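Local structure of CBS domain-containing protein (Listeria monocytogenes, 6XNU) at residues His39-Leu51 / Arg93-Thr105. The protein binds the second messenger c-di-AMP, probably through its CBS domains, and takes part in controlling (p)ppGpp and c-di-AMP homeostasis. Residues are numbered along the deposited sequence; the frame is centred on the assembly and turned at random.
Sequences HVQLGNNLEHALL and RLEDLKVEDVMQT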
# COMPACT_ATOMS: atom_id res chain seq x y z
N HIS A 39 -13.28 1.04 -7.24
CA HIS A 39 -14.08 0.55 -6.12
C HIS A 39 -14.72 -0.77 -6.51
O HIS A 39 -14.74 -1.16 -7.68
CB HIS A 39 -15.16 1.56 -5.69
CG HIS A 39 -16.27 1.74 -6.69
ND1 HIS A 39 -16.29 2.79 -7.59
CD2 HIS A 39 -17.39 1.02 -6.93
CE1 HIS A 39 -17.39 2.71 -8.33
NE2 HIS A 39 -18.07 1.64 -7.95
N VAL A 40 -15.24 -1.47 -5.50
CA VAL A 40 -16.12 -2.61 -5.71
C VAL A 40 -17.45 -2.29 -5.04
O VAL A 40 -17.59 -1.31 -4.30
CB VAL A 40 -15.52 -3.92 -5.18
CG1 VAL A 40 -14.36 -4.35 -6.05
CG2 VAL A 40 -15.07 -3.75 -3.74
N GLN A 41 -18.44 -3.13 -5.31
CA GLN A 41 -19.80 -2.95 -4.82
C GLN A 41 -20.18 -4.08 -3.88
O GLN A 41 -19.73 -5.22 -4.05
CB GLN A 41 -20.82 -2.91 -5.97
CG GLN A 41 -20.57 -1.86 -7.03
CD GLN A 41 -21.33 -2.16 -8.31
OE1 GLN A 41 -21.69 -1.26 -9.07
NE2 GLN A 41 -21.59 -3.44 -8.56
N LEU A 42 -21.02 -3.78 -2.88
CA LEU A 42 -21.61 -4.85 -2.08
C LEU A 42 -22.19 -5.92 -3.00
O LEU A 42 -22.84 -5.61 -4.00
CB LEU A 42 -22.70 -4.31 -1.16
CG LEU A 42 -22.31 -3.28 -0.11
CD1 LEU A 42 -23.55 -2.69 0.56
CD2 LEU A 42 -21.37 -3.88 0.93
N GLY A 43 -21.96 -7.17 -2.65
CA GLY A 43 -22.43 -8.28 -3.45
C GLY A 43 -21.46 -8.76 -4.51
O GLY A 43 -21.64 -9.87 -5.03
N ASN A 44 -20.44 -7.97 -4.85
CA ASN A 44 -19.37 -8.47 -5.70
C ASN A 44 -18.68 -9.63 -5.01
O ASN A 44 -18.52 -9.64 -3.79
CB ASN A 44 -18.33 -7.37 -5.97
CG ASN A 44 -18.77 -6.37 -7.03
OD1 ASN A 44 -18.15 -5.31 -7.18
ND2 ASN A 44 -19.82 -6.70 -7.77
N ASN A 45 -18.26 -10.63 -5.79
CA ASN A 45 -17.50 -11.71 -5.18
C ASN A 45 -16.02 -11.32 -5.08
O ASN A 45 -15.59 -10.29 -5.60
CB ASN A 45 -17.70 -13.03 -5.94
CG ASN A 45 -17.12 -13.02 -7.34
OD1 ASN A 45 -15.96 -12.67 -7.56
ND2 ASN A 45 -17.92 -13.45 -8.31
N LEU A 46 -15.26 -12.16 -4.38
CA LEU A 46 -13.86 -11.85 -4.10
C LEU A 46 -12.95 -12.04 -5.31
O LEU A 46 -11.89 -11.42 -5.39
CB LEU A 46 -13.34 -12.69 -2.94
CG LEU A 46 -14.06 -12.52 -1.60
CD1 LEU A 46 -13.26 -13.18 -0.49
CD2 LEU A 46 -14.33 -11.05 -1.28
N GLU A 47 -13.34 -12.91 -6.25
CA GLU A 47 -12.57 -13.01 -7.49
C GLU A 47 -12.64 -11.71 -8.27
O GLU A 47 -11.62 -11.21 -8.76
CB GLU A 47 -13.06 -14.20 -8.32
CG GLU A 47 -12.52 -14.21 -9.76
CD GLU A 47 -11.89 -15.54 -10.16
OE1 GLU A 47 -12.25 -16.58 -9.57
OE2 GLU A 47 -11.03 -15.54 -11.08
N HIS A 48 -13.84 -11.11 -8.37
CA HIS A 48 -13.96 -9.82 -9.03
C HIS A 48 -13.15 -8.75 -8.31
O HIS A 48 -12.43 -7.97 -8.95
CB HIS A 48 -15.43 -9.41 -9.11
CG HIS A 48 -15.65 -8.10 -9.80
ND1 HIS A 48 -15.96 -6.94 -9.12
CD2 HIS A 48 -15.58 -7.77 -11.11
CE1 HIS A 48 -16.09 -5.95 -9.98
NE2 HIS A 48 -15.86 -6.42 -11.20
N ALA A 49 -13.22 -8.72 -6.98
CA ALA A 49 -12.47 -7.73 -6.21
C ALA A 49 -10.97 -7.87 -6.44
O ALA A 49 -10.24 -6.87 -6.53
CB ALA A 49 -12.80 -7.85 -4.73
N LEU A 50 -10.47 -9.11 -6.52
CA LEU A 50 -9.05 -9.32 -6.74
C LEU A 50 -8.62 -8.76 -8.08
O LEU A 50 -7.53 -8.17 -8.22
CB LEU A 50 -8.73 -10.82 -6.64
CG LEU A 50 -7.50 -11.29 -5.88
CD1 LEU A 50 -7.32 -10.59 -4.53
CD2 LEU A 50 -7.59 -12.80 -5.71
N LEU A 51 -9.47 -8.92 -9.10
CA LEU A 51 -9.17 -8.37 -10.41
C LEU A 51 -9.10 -6.85 -10.36
O LEU A 51 -8.15 -6.24 -10.86
CB LEU A 51 -10.23 -8.83 -11.41
CG LEU A 51 -10.23 -8.21 -12.81
CD1 LEU A 51 -8.99 -8.65 -13.57
CD2 LEU A 51 -11.50 -8.63 -13.54
N ARG A 93 -12.75 -20.86 -3.53
CA ARG A 93 -13.77 -20.21 -2.71
C ARG A 93 -13.97 -18.73 -3.05
O ARG A 93 -14.94 -18.14 -2.57
CB ARG A 93 -13.42 -20.35 -1.23
CG ARG A 93 -13.47 -21.77 -0.71
CD ARG A 93 -13.30 -21.80 0.80
NE ARG A 93 -14.52 -21.41 1.50
CZ ARG A 93 -14.53 -20.69 2.62
NH1 ARG A 93 -15.68 -20.38 3.20
NH2 ARG A 93 -13.39 -20.28 3.15
N LEU A 94 -13.08 -18.13 -3.84
CA LEU A 94 -13.22 -16.70 -4.15
C LEU A 94 -14.52 -16.43 -4.88
O LEU A 94 -15.15 -15.38 -4.68
CB LEU A 94 -12.04 -16.23 -5.00
CG LEU A 94 -10.68 -16.34 -4.32
CD1 LEU A 94 -9.57 -16.18 -5.33
CD2 LEU A 94 -10.58 -15.27 -3.24
N GLU A 95 -14.95 -17.37 -5.73
CA GLU A 95 -16.20 -17.23 -6.46
C GLU A 95 -17.39 -17.07 -5.54
O GLU A 95 -18.37 -16.41 -5.90
CB GLU A 95 -16.38 -18.46 -7.35
CG GLU A 95 -17.49 -18.40 -8.37
CD GLU A 95 -17.51 -19.65 -9.24
OE1 GLU A 95 -16.41 -20.11 -9.62
OE2 GLU A 95 -18.61 -20.18 -9.53
N ASP A 96 -17.34 -17.66 -4.34
CA ASP A 96 -18.52 -17.78 -3.50
C ASP A 96 -18.61 -16.73 -2.40
O ASP A 96 -19.72 -16.45 -1.93
CB ASP A 96 -18.58 -19.17 -2.86
CG ASP A 96 -18.58 -20.30 -3.88
OD1 ASP A 96 -17.85 -21.29 -3.67
OD2 ASP A 96 -19.30 -20.19 -4.90
N LEU A 97 -17.49 -16.15 -1.97
CA LEU A 97 -17.50 -15.16 -0.91
C LEU A 97 -17.74 -13.78 -1.50
O LEU A 97 -17.38 -13.51 -2.66
CB LEU A 97 -16.18 -15.19 -0.14
CG LEU A 97 -15.88 -16.47 0.65
CD1 LEU A 97 -14.39 -16.78 0.62
CD2 LEU A 97 -16.37 -16.31 2.07
N LYS A 98 -18.37 -12.92 -0.71
CA LYS A 98 -18.72 -11.56 -1.11
C LYS A 98 -17.79 -10.56 -0.44
O LYS A 98 -17.25 -10.81 0.64
CB LYS A 98 -20.16 -11.22 -0.72
CG LYS A 98 -21.22 -12.18 -1.24
CD LYS A 98 -21.02 -12.45 -2.70
CE LYS A 98 -22.32 -12.82 -3.38
NZ LYS A 98 -22.09 -12.95 -4.84
N VAL A 99 -17.63 -9.39 -1.08
CA VAL A 99 -16.71 -8.39 -0.53
C VAL A 99 -17.12 -7.98 0.87
O VAL A 99 -16.26 -7.75 1.74
CB VAL A 99 -16.61 -7.17 -1.47
CG1 VAL A 99 -15.87 -7.53 -2.75
CG2 VAL A 99 -18.00 -6.59 -1.77
N GLU A 100 -18.42 -7.87 1.13
CA GLU A 100 -18.84 -7.42 2.45
C GLU A 100 -18.50 -8.44 3.54
O GLU A 100 -18.46 -8.08 4.72
CB GLU A 100 -20.33 -7.10 2.46
CG GLU A 100 -21.20 -8.29 2.09
CD GLU A 100 -21.57 -8.32 0.62
OE1 GLU A 100 -20.80 -7.82 -0.23
OE2 GLU A 100 -22.65 -8.86 0.30
N ASP A 101 -18.23 -9.68 3.14
CA ASP A 101 -17.86 -10.73 4.09
C ASP A 101 -16.48 -10.50 4.68
O ASP A 101 -16.22 -10.93 5.81
CB ASP A 101 -17.89 -12.11 3.41
CG ASP A 101 -19.28 -12.54 2.97
OD1 ASP A 101 -20.29 -12.07 3.55
OD2 ASP A 101 -19.37 -13.38 2.03
N VAL A 102 -15.57 -9.85 3.95
CA VAL A 102 -14.19 -9.71 4.39
C VAL A 102 -13.75 -8.26 4.54
O VAL A 102 -12.69 -8.02 5.13
CB VAL A 102 -13.22 -10.45 3.45
CG1 VAL A 102 -13.75 -11.84 3.13
CG2 VAL A 102 -12.99 -9.66 2.17
N MET A 103 -14.51 -7.30 4.03
CA MET A 103 -14.07 -5.91 4.05
C MET A 103 -13.95 -5.37 5.47
O MET A 103 -14.63 -5.83 6.40
CB MET A 103 -15.03 -5.04 3.25
CG MET A 103 -16.38 -4.90 3.92
SD MET A 103 -17.53 -3.95 2.91
CE MET A 103 -19.00 -3.96 3.93
N GLN A 104 -13.09 -4.37 5.63
CA GLN A 104 -12.94 -3.65 6.89
C GLN A 104 -14.05 -2.61 7.01
O GLN A 104 -14.23 -1.78 6.11
CB GLN A 104 -11.56 -3.00 6.95
CG GLN A 104 -11.42 -1.79 7.85
CD GLN A 104 -10.01 -1.24 7.83
OE1 GLN A 104 -9.04 -2.00 7.98
NE2 GLN A 104 -9.87 0.06 7.63
N THR A 105 -14.82 -2.66 8.10
CA THR A 105 -15.90 -1.72 8.32
C THR A 105 -15.55 -0.64 9.33
O THR A 105 -16.35 0.26 9.57
CB THR A 105 -17.15 -2.46 8.78
OG1 THR A 105 -16.83 -3.22 9.95
CG2 THR A 105 -17.66 -3.40 7.69
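Asn45 and Lys98 face each other in a single beta bridge, and Val99 N donates to Asn44 O at 2.9 Å, nearly in line with the C=O bond (C=O...N angle 168°). One residue further on, Leu46 N makes two weak bonds, to Leu97 O and to Leu94 O, so the first turn of helix 46-56 is tied to residues 94-97. Asn45 N-caps that helix: its OD1 accepts from His48 N at 2.8 Å. In the type II turn from Gln41 to Asn44, Gly43 is gripped at both backbone polar atoms. Its N donates almost straight (170°) to Glu100 OE1, on the syn side of the carboxylate. Its O accepts from Lys98 NZ at 3.1 Å. A bend at chi2 (-48°) folds the lysine chain back along this carbonyl. Strand 40-41 and helix 46-56 are so joined to the chain around the short helix 99-102, consistent with a CBS pair in which they and strands 60-64 and 70-75 would belong to the first motif. The methyls of Leu46 spread over Leu97, Lys98 O and Val102: CD1 packs on Leu97 CB at 3.6 Å and meets Val102 CG1 tip to tip, while CD2 lies against Lys98 O. Val99 CG1 reaches Ala49 CB at 3.7 Å, and its CG2 comes close to Gln41 O. Leu50 crosses Leu94 at about a right angle (CD2-CD1 3.9 Å), where both also pack on Phe91 of the second subunit.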